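Local structure of B-agarase (Saccharophagus degradans, 4BQ2) at residues Y113-G118 with P142-S147; V486-E491 with H597-A602; T298-D303 with R372-S377. The protein hydrolyses the beta-1,4-galactosidic linkages of agarose as an exo-acting beta-agarase of glycoside hydrolase family 50. All blocks are in the same frame, centred on the assembly; numbering follows the deposited sequence.

How the contacts relate
All three contacts are largely buried, but contact 2 lies deepest, its centre about 17 Å from that of the chain against about 25 Å for contacts 1 and 3. Contact 1, which includes the exposed Pro143, joins a strand end to a long loop in the agarase CBM-like domain, mainly through bridging waters and an offset aromatic pair. Contact 2, on the other side of the chain's centre, pairs parallel strands and relies on backbone bonds and apolar packing. Contact 3 joins the two middle strands of a small antiparallel sheet and is the most ionic, with two charged side chains of opposite sign bonded across it and a glutamate carboxylate gripped at both oxygens.

Contact 1 (Y113-G118 with P142-S147)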
loop_
_atom_site.group_PDB
_atom_site.type_symbol
_atom_site.label_atom_id
_atom_site.label_comp_id
_atom_site.label_asym_id
_atom_site.label_seq_id
_atom_site.Cartn_x
_atom_site.Cartn_y
_atom_site.Cartn_z
ATOM N N TYR A 113 9.666 -10.672 -19.187
ATOM C CA TYR A 113 10.763 -11.397 -18.528
ATOM C C TYR A 113 10.912 -11.125 -17.061
ATOM O O TYR A 113 10.614 -10.027 -16.583
ATOM C CB TYR A 113 12.116 -11.193 -19.247
ATOM C CG TYR A 113 12.612 -9.754 -19.249
ATOM C CD1 TYR A 113 12.223 -8.864 -20.257
ATOM C CD2 TYR A 113 13.483 -9.299 -18.268
ATOM C CE1 TYR A 113 12.685 -7.546 -20.278
ATOM C CE2 TYR A 113 13.957 -7.990 -18.272
ATOM C CZ TYR A 113 13.553 -7.123 -19.283
ATOM O OH TYR A 113 14.020 -5.829 -19.270
ATOM N N ALA A 114 11.418 -12.141 -16.364
ATOM C CA ALA A 114 11.736 -12.049 -14.966
ATOM C C ALA A 114 13.154 -12.526 -14.766
ATOM O O ALA A 114 13.485 -13.689 -15.038
ATOM C CB ALA A 114 10.756 -12.880 -14.133
ATOM N N LYS A 115 13.999 -11.618 -14.300
ATOM C CA LYS A 115 15.401 -11.936 -14.030
ATOM C C LYS A 115 15.539 -13.077 -13.013
ATOM O O LYS A 115 14.848 -13.094 -12.009
ATOM C CB LYS A 115 16.124 -10.666 -13.561
ATOM C CG LYS A 115 16.528 -9.728 -14.690
ATOM C CD LYS A 115 16.900 -8.386 -14.104
ATOM C CE LYS A 115 17.319 -7.403 -15.173
ATOM N NZ LYS A 115 16.887 -6.058 -14.686
ATOM N N LEU A 116 16.401 -14.059 -13.305
ATOM C CA LEU A 116 16.705 -15.096 -12.336
ATOM C C LEU A 116 17.992 -14.814 -11.611
ATOM O O LEU A 116 18.195 -15.257 -10.485
ATOM C CB LEU A 116 16.872 -16.426 -13.052
ATOM C CG LEU A 116 15.647 -17.016 -13.731
ATOM C CD1 LEU A 116 16.063 -18.226 -14.529
ATOM C CD2 LEU A 116 14.579 -17.396 -12.712
ATOM N N SER A 117 18.889 -14.124 -12.307
ATOM C CA SER A 117 20.254 -13.819 -11.845
ATOM C C SER A 117 20.819 -12.642 -12.643
ATOM O O SER A 117 20.350 -12.336 -13.745
ATOM C CB SER A 117 21.159 -15.021 -12.074
ATOM O OG SER A 117 21.174 -15.346 -13.467
ATOM N N GLY A 118 21.832 -11.985 -12.072
ATOM C CA GLY A 118 22.574 -10.969 -12.780
ATOM C C GLY A 118 22.062 -9.549 -12.584
ATOM O O GLY A 118 21.034 -9.329 -11.934
ATOM N N PRO A 142 14.198 0.919 -13.563
ATOM C CA PRO A 142 14.100 0.921 -15.014
ATOM C C PRO A 142 14.798 -0.337 -15.517
ATOM O O PRO A 142 15.618 -0.897 -14.795
ATOM C CB PRO A 142 14.868 2.195 -15.435
ATOM C CG PRO A 142 15.655 2.610 -14.246
ATOM C CD PRO A 142 14.998 2.034 -13.023
ATOM N N PRO A 143 14.483 -0.790 -16.733
ATOM C CA PRO A 143 15.155 -2.020 -17.190
ATOM C C PRO A 143 16.673 -1.837 -17.321
ATOM O O PRO A 143 17.138 -0.717 -17.533
ATOM C CB PRO A 143 14.512 -2.285 -18.558
ATOM C CG PRO A 143 13.857 -1.015 -18.950
ATOM C CD PRO A 143 13.443 -0.351 -17.673
ATOM N N THR A 144 17.441 -2.915 -17.184
ATOM C CA THR A 144 18.901 -2.826 -17.271
ATOM C C THR A 144 19.445 -3.012 -18.687
ATOM O O THR A 144 20.663 -3.050 -18.886
ATOM C CB THR A 144 19.583 -3.834 -16.338
ATOM O OG1 THR A 144 19.021 -5.127 -16.569
ATOM C CG2 THR A 144 19.373 -3.433 -14.885
ATOM N N TRP A 145 18.545 -3.183 -19.653
ATOM C CA TRP A 145 18.893 -3.079 -21.062
ATOM C C TRP A 145 17.672 -2.588 -21.823
ATOM O O TRP A 145 16.575 -2.558 -21.263
ATOM C CB TRP A 145 19.353 -4.415 -21.625
ATOM C CG TRP A 145 18.303 -5.521 -21.620
ATOM C CD1 TRP A 145 17.361 -5.772 -22.580
ATOM C CD2 TRP A 145 18.118 -6.513 -20.609
ATOM N NE1 TRP A 145 16.606 -6.883 -22.233
ATOM C CE2 TRP A 145 17.045 -7.345 -21.021
ATOM C CE3 TRP A 145 18.758 -6.789 -19.401
ATOM C CZ2 TRP A 145 16.612 -8.435 -20.267
ATOM C CZ3 TRP A 145 18.324 -7.870 -18.649
ATOM C CH2 TRP A 145 17.254 -8.679 -19.086
ATOM N N THR A 146 17.864 -2.255 -23.098
ATOM C CA THR A 146 16.801 -1.758 -23.971
ATOM C C THR A 146 16.297 -2.825 -24.924
ATOM O O THR A 146 17.087 -3.471 -25.635
ATOM C CB THR A 146 17.297 -0.552 -24.797
ATOM O OG1 THR A 146 17.712 0.471 -23.891
ATOM C CG2 THR A 146 16.172 -0.008 -25.694
ATOM N N SER A 147 14.984 -3.033 -24.922
ATOM C CA SER A 147 14.344 -3.967 -25.848
ATOM C C SER A 147 12.843 -3.678 -25.928
ATOM O O SER A 147 12.329 -2.878 -25.154
ATOM C CB SER A 147 14.584 -5.416 -25.402
ATOM O OG SER A 147 13.883 -5.698 -24.201
HETATM O O HOH W 1 16.245 -5.366 -17.578
HETATM O O HOH W 2 14.252 -4.517 -21.561
#
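The hydroxyl OH of Tyr113, which brushes Pro143 CB, is gripped by two waters, one 2.7 Å and the other 2.8 Å from it. The nearer water also binds Ser147 OG and donates to Trp145 O. The other accepts from Lys115 NZ and from the backbone N of Thr144, so it stitches the end of strand 110-115 to the loop that precedes strand 150-155 in the CBM-like domain. Tyrosine suits this place because its ring can be buried while its hydroxyl still serves the waters. That ring and the six-membered ring of Trp145 form an offset, near-parallel pair with little overlap (planes 20° apart); Tyr113 CE2 comes to 3.4 Å from Trp145 CZ2. With chi1 at 63°, Trp145 turns its six-membered ring over the Tyr113 face. Lys115 runs alongside the indole, its CE 3.6 Å from Trp145 CZ3, and meets Thr144 tip to tip. Beyond the two segments, Asp120 forms a salt bridge with Lys115 NZ, and His119 a hydrogen bond with Thr144 OG1. The loop is thus held through shared waters and aromatic packing, with the buried lysine's charge probably balanced by Asp120.

Contact 2 (V486-E491 with H597-A602)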
loop_
_atom_site.group_PDB
_atom_site.type_symbol
_atom_site.label_atom_id
_atom_site.label_comp_id
_atom_site.label_asym_id
_atom_site.label_seq_id
_atom_site.Cartn_x
_atom_site.Cartn_y
_atom_site.Cartn_z
ATOM N N VAL A 486 -11.839 9.620 13.016
ATOM C CA VAL A 486 -10.411 9.591 13.330
ATOM C C VAL A 486 -9.830 8.182 13.136
ATOM O O VAL A 486 -10.273 7.255 13.820
ATOM C CB VAL A 486 -10.157 10.010 14.827
ATOM C CG1 VAL A 486 -8.652 9.984 15.126
ATOM C CG2 VAL A 486 -10.737 11.403 15.144
ATOM N N PHE A 487 -8.851 8.035 12.214
ATOM C CA PHE A 487 -7.998 6.833 12.115
ATOM C C PHE A 487 -6.851 6.939 13.111
ATOM O O PHE A 487 -6.279 8.032 13.310
ATOM C CB PHE A 487 -7.357 6.733 10.722
ATOM C CG PHE A 487 -8.359 6.461 9.631
ATOM C CD1 PHE A 487 -8.971 5.202 9.521
ATOM C CD2 PHE A 487 -8.686 7.445 8.715
ATOM C CE1 PHE A 487 -9.895 4.948 8.509
ATOM C CE2 PHE A 487 -9.629 7.197 7.703
ATOM C CZ PHE A 487 -10.229 5.941 7.606
ATOM N N ILE A 488 -6.540 5.844 13.775
ATOM C CA ILE A 488 -5.350 5.842 14.631
ATOM C C ILE A 488 -4.461 4.675 14.182
ATOM O O ILE A 488 -4.923 3.528 14.092
ATOM C CB ILE A 488 -5.683 5.721 16.132
ATOM C CG1 ILE A 488 -6.536 6.909 16.635
ATOM C CG2 ILE A 488 -4.379 5.603 16.946
ATOM C CD1 ILE A 488 -5.853 8.283 16.702
ATOM N N ASP A 489 -3.197 4.982 13.882
ATOM C CA ASP A 489 -2.202 3.967 13.442
ATOM C C ASP A 489 -2.560 3.406 12.067
ATOM O O ASP A 489 -3.502 3.850 11.468
ATOM C CB ASP A 489 -2.021 2.849 14.487
ATOM C CG ASP A 489 -1.248 3.311 15.717
ATOM O OD1 ASP A 489 -0.501 4.337 15.640
ATOM O OD2 ASP A 489 -1.395 2.642 16.779
ATOM N N ASN A 490 -1.782 2.446 11.543
ATOM C CA ASN A 490 -1.982 1.989 10.194
ATOM C C ASN A 490 -1.165 0.726 9.956
ATOM O O ASN A 490 0.048 0.722 10.270
ATOM C CB ASN A 490 -1.499 3.086 9.226
ATOM C CG ASN A 490 -1.569 2.666 7.777
ATOM O OD1 ASN A 490 -2.662 2.528 7.242
ATOM N ND2 ASN A 490 -0.404 2.531 7.107
ATOM N N GLU A 491 -1.808 -0.329 9.427
ATOM C CA GLU A 491 -1.084 -1.535 8.977
ATOM C C GLU A 491 -0.075 -2.056 10.016
ATOM O O GLU A 491 1.097 -2.331 9.721
ATOM C CB GLU A 491 -0.398 -1.247 7.630
ATOM C CG GLU A 491 -1.396 -0.878 6.535
ATOM C CD GLU A 491 -0.768 -0.802 5.153
ATOM O OE1 GLU A 491 0.465 -0.970 5.046
ATOM O OE2 GLU A 491 -1.522 -0.586 4.170
ATOM N N HIS A 597 -16.813 12.174 18.089
ATOM C CA HIS A 597 -16.346 11.725 16.777
ATOM C C HIS A 597 -16.149 10.227 16.676
ATOM O O HIS A 597 -15.790 9.583 17.659
ATOM C CB HIS A 597 -15.071 12.488 16.391
ATOM C CG HIS A 597 -15.357 13.910 16.051
ATOM N ND1 HIS A 597 -15.426 14.905 17.003
ATOM C CD2 HIS A 597 -15.624 14.500 14.864
ATOM C CE1 HIS A 597 -15.745 16.048 16.415
ATOM N NE2 HIS A 597 -15.846 15.831 15.113
ATOM N N LEU A 598 -16.451 9.688 15.490
ATOM C CA LEU A 598 -16.284 8.249 15.210
ATOM C C LEU A 598 -14.827 7.846 15.267
ATOM O O LEU A 598 -13.934 8.580 14.769
ATOM C CB LEU A 598 -16.807 7.927 13.810
ATOM C CG LEU A 598 -18.279 8.222 13.602
ATOM C CD1 LEU A 598 -18.617 8.086 12.122
ATOM C CD2 LEU A 598 -19.073 7.244 14.455
ATOM N N TYR A 599 -14.566 6.702 15.895
ATOM C CA TYR A 599 -13.224 6.174 15.907
ATOM C C TYR A 599 -13.204 5.097 14.828
ATOM O O TYR A 599 -14.035 4.196 14.821
ATOM C CB TYR A 599 -12.852 5.604 17.299
ATOM C CG TYR A 599 -11.703 4.617 17.284
ATOM C CD1 TYR A 599 -10.501 4.913 16.627
ATOM C CD2 TYR A 599 -11.800 3.409 17.974
ATOM C CE1 TYR A 599 -9.454 4.013 16.608
ATOM C CE2 TYR A 599 -10.771 2.490 17.972
ATOM C CZ TYR A 599 -9.605 2.787 17.278
ATOM O OH TYR A 599 -8.586 1.878 17.295
ATOM N N LEU A 600 -12.236 5.178 13.934
ATOM C CA LEU A 600 -12.272 4.397 12.697
ATOM C C LEU A 600 -11.283 3.233 12.638
ATOM O O LEU A 600 -10.977 2.738 11.550
ATOM C CB LEU A 600 -12.067 5.332 11.497
ATOM C CG LEU A 600 -13.004 6.551 11.423
ATOM C CD1 LEU A 600 -12.464 7.489 10.355
ATOM C CD2 LEU A 600 -14.466 6.154 11.135
ATOM N N GLY A 601 -10.768 2.780 13.775
ATOM C CA GLY A 601 -9.925 1.559 13.729
ATOM C C GLY A 601 -8.483 1.800 13.290
ATOM O O GLY A 601 -7.997 2.920 13.404
ATOM N N ALA A 602 -7.813 0.764 12.763
ATOM C CA ALA A 602 -6.359 0.783 12.639
ATOM C C ALA A 602 -5.888 0.366 11.256
ATOM O O ALA A 602 -4.680 0.108 11.053
ATOM C CB ALA A 602 -5.715 -0.097 13.730
HETATM O O HOH W 3 -6.164 2.292 16.008
#
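Val486 and Tyr599 pair in parallel, side by side in strand 483-488 and the short, weakly bonded strand 598-599. A mainly helical connection ending in helix 565-593 links the two strands, a beta-alpha-beta crossover as in the (beta/alpha)8 barrels of related glycoside hydrolases. Backbone bonds set the pairing. Val486 N donates to Leu598 O and Val486 O accepts from Leu600 N, both at 2.9 Å. Farther on, Ile488 N gives a longer bond to Gly601 O, nearly straight at 168°. Glycine suits position 601, since its backbone angles would press a side chain against the preceding carbonyl.

Apolar contacts line both faces of the pair. On the face shared by Phe487 and Leu600, the leucine lays CD1 over the centre of the phenylalanine ring in a CH-pi contact, 3.8 Å from the centroid, while its CB approaches Phe487 CD1. The same ring has a cation-pi partner in Arg603. On the face toward helix 565-593, Tyr599 swings its CG anti to the backbone N (chi1 159°), which brings the ring edge beside Val486 O and CE1 4.1 Å from Ile488 CG1; Val586 of that helix touches both side chains.

A water bridges Ile488 O, to which it donates at 2.6 Å, and Tyr599 OH, so a tyrosine can pack against the helix with its hydroxyl satisfied.

Past the strand ends, the side chain of Glu491 comes within about 3 Å (nearest atoms) of a glycerol that probably came from the crystallisation liquor but may mark a pocket at the C-terminal ends of the strands; Trp451 and Asn627 hold its carboxylate. Here Ala602 O takes a weak bond from Glu491 N and a CA-H...O contact from Asn490 CA at 3.4 Å.

Contact 3 (T298-D303 with R372-S377); sequences TGYDYD and RGEAYS
Glu374 carries its carboxylate across to Thr298 and Tyr302, joining strands 373-376 and 296-301, the two middle strands of a four-stranded antiparallel sheet. A chi1 of 172° and an extended chain carry the carboxylate out to both hydroxyls. Thr298 OG1 donates to Glu374 OE1 at 2.5 Å from the anti side, and Tyr302 OH donates to the anti lone pair of Glu374 OE2 at 2.6 Å, the carboxylate standing steeply against the phenol ring. A glutamate is long enough to reach both hydroxyls, and the salt bridge from Arg334 to OE2 probably favours its charged form in this buried place.

The backbone positions these groups. Thr298 N donates to Glu374 O and Glu374 N to Tyr300 O, each at 3.0 Å, while a water ties Gly299 N to both carbonyls. Thr298 OG1 also accepts from Tyr300 N, an ST turn that helps hold the hydroxyl; Gly299 makes the bend at a positive phi where a beta carbon would collide with the preceding carbonyl oxygen.

Farther out, Asp301 offers the syn lone pair of OD2 to Arg372 NE in a salt bridge at 2.9 Å, close to the guanidinium plane. Asp301 OD1 is held by Tyr361 OH and Tyr302 N. A second water donates to both Asp301 OD2 and Arg372 O, 2.8 Å from each.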
loop_
_atom_site.group_PDB
_atom_site.type_symbol
_atom_site.label_atom_id
_atom_site.label_comp_id
_atom_site.label_asym_id
_atom_site.label_seq_id
_atom_site.Cartn_x
_atom_site.Cartn_y
_atom_site.Cartn_z
ATOM N N THR A 298 18.101 12.610 -2.668
ATOM C CA THR A 298 19.030 13.124 -3.690
ATOM C C THR A 298 20.393 12.438 -3.739
ATOM O O THR A 298 21.116 12.523 -4.754
ATOM C CB THR A 298 19.302 14.629 -3.543
ATOM O OG1 THR A 298 19.967 14.868 -2.302
ATOM C CG2 THR A 298 18.008 15.453 -3.621
ATOM N N GLY A 299 20.759 11.780 -2.645
ATOM C CA GLY A 299 22.074 11.195 -2.524
ATOM C C GLY A 299 23.049 12.096 -1.793
ATOM O O GLY A 299 24.205 11.709 -1.594
ATOM N N TYR A 300 22.606 13.289 -1.391
ATOM C CA TYR A 300 23.444 14.147 -0.549
ATOM C C TYR A 300 23.104 14.064 0.951
ATOM O O TYR A 300 22.005 13.615 1.346
ATOM C CB TYR A 300 23.420 15.587 -1.060
ATOM C CG TYR A 300 24.023 15.727 -2.451
ATOM C CD1 TYR A 300 23.274 15.421 -3.583
ATOM C CD2 TYR A 300 25.353 16.137 -2.625
ATOM C CE1 TYR A 300 23.814 15.535 -4.856
ATOM C CE2 TYR A 300 25.904 16.249 -3.892
ATOM C CZ TYR A 300 25.122 15.949 -5.005
ATOM O OH TYR A 300 25.634 16.053 -6.278
ATOM N N ASP A 301 24.051 14.511 1.783
ATOM C CA ASP A 301 23.873 14.541 3.215
ATOM C C ASP A 301 24.461 15.830 3.793
ATOM O O ASP A 301 25.215 16.542 3.119
ATOM C CB ASP A 301 24.454 13.275 3.874
ATOM C CG ASP A 301 23.723 12.893 5.163
ATOM O OD1 ASP A 301 22.849 13.665 5.644
ATOM O OD2 ASP A 301 24.028 11.806 5.709
ATOM N N TYR A 302 24.049 16.158 5.005
ATOM C CA TYR A 302 24.482 17.377 5.663
ATOM C C TYR A 302 25.275 17.007 6.908
ATOM O O TYR A 302 25.122 15.898 7.438
ATOM C CB TYR A 302 23.277 18.236 6.069
ATOM C CG TYR A 302 22.363 18.656 4.916
ATOM C CD1 TYR A 302 22.873 18.913 3.641
ATOM C CD2 TYR A 302 20.984 18.806 5.110
ATOM C CE1 TYR A 302 22.036 19.292 2.592
ATOM C CE2 TYR A 302 20.150 19.179 4.063
ATOM C CZ TYR A 302 20.689 19.427 2.810
ATOM O OH TYR A 302 19.868 19.809 1.777
ATOM N N ASP A 303 26.146 17.898 7.371
ATOM C CA ASP A 303 26.876 17.596 8.599
ATOM C C ASP A 303 25.919 17.785 9.786
ATOM O O ASP A 303 25.260 18.819 9.930
ATOM C CB ASP A 303 28.202 18.370 8.696
ATOM C CG ASP A 303 29.331 17.718 7.858
ATOM O OD1 ASP A 303 29.896 16.688 8.288
ATOM O OD2 ASP A 303 29.654 18.227 6.763
ATOM N N ARG A 372 19.271 8.315 6.140
ATOM C CA ARG A 372 18.918 9.707 6.337
ATOM C C ARG A 372 19.486 10.464 5.144
ATOM O O ARG A 372 20.355 9.962 4.415
ATOM C CB ARG A 372 19.581 10.253 7.604
ATOM C CG ARG A 372 21.102 10.191 7.526
ATOM C CD ARG A 372 21.795 10.764 8.752
ATOM N NE ARG A 372 23.179 11.119 8.408
ATOM C CZ ARG A 372 24.236 11.004 9.222
ATOM N NH1 ARG A 372 24.092 10.560 10.463
ATOM N NH2 ARG A 372 25.445 11.349 8.792
ATOM N N GLY A 373 19.021 11.688 4.939
ATOM C CA GLY A 373 19.555 12.417 3.810
ATOM C C GLY A 373 18.713 13.549 3.297
ATOM O O GLY A 373 17.535 13.739 3.691
ATOM N N GLU A 374 19.347 14.321 2.427
ATOM C CA GLU A 374 18.664 15.367 1.703
ATOM C C GLU A 374 17.687 14.720 0.707
ATOM O O GLU A 374 17.950 13.646 0.137
ATOM C CB GLU A 374 19.689 16.271 1.007
ATOM C CG GLU A 374 19.093 17.304 0.052
ATOM C CD GLU A 374 20.141 17.899 -0.871
ATOM O OE1 GLU A 374 20.386 17.310 -1.959
ATOM O OE2 GLU A 374 20.707 18.958 -0.510
ATOM N N ALA A 375 16.521 15.345 0.567
ATOM C CA ALA A 375 15.530 14.912 -0.400
ATOM C C ALA A 375 15.005 16.149 -1.156
ATOM O O ALA A 375 15.225 17.285 -0.717
ATOM C CB ALA A 375 14.421 14.129 0.305
ATOM N N TYR A 376 14.393 15.956 -2.318
ATOM C CA TYR A 376 13.821 17.089 -3.036
ATOM C C TYR A 376 12.416 16.731 -3.471
ATOM O O TYR A 376 12.162 15.598 -3.890
ATOM C CB TYR A 376 14.685 17.502 -4.247
ATOM C CG TYR A 376 14.257 18.810 -4.919
ATOM C CD1 TYR A 376 14.622 20.034 -4.368
ATOM C CD2 TYR A 376 13.496 18.809 -6.091
ATOM C CE1 TYR A 376 14.255 21.237 -4.958
ATOM C CE2 TYR A 376 13.110 20.006 -6.692
ATOM C CZ TYR A 376 13.511 21.224 -6.116
ATOM O OH TYR A 376 13.153 22.440 -6.671
ATOM N N SER A 377 11.495 17.680 -3.309
ATOM C CA SER A 377 10.120 17.503 -3.766
ATOM C C SER A 377 9.891 18.237 -5.083
ATOM O O SER A 377 9.646 19.456 -5.104
ATOM C CB SER A 377 9.104 17.982 -2.702
ATOM O OG SER A 377 7.794 17.822 -3.249
HETATM O O HOH W 4 20.111 11.799 0.202
HETATM O O HOH W 5 23.085 9.768 4.024
#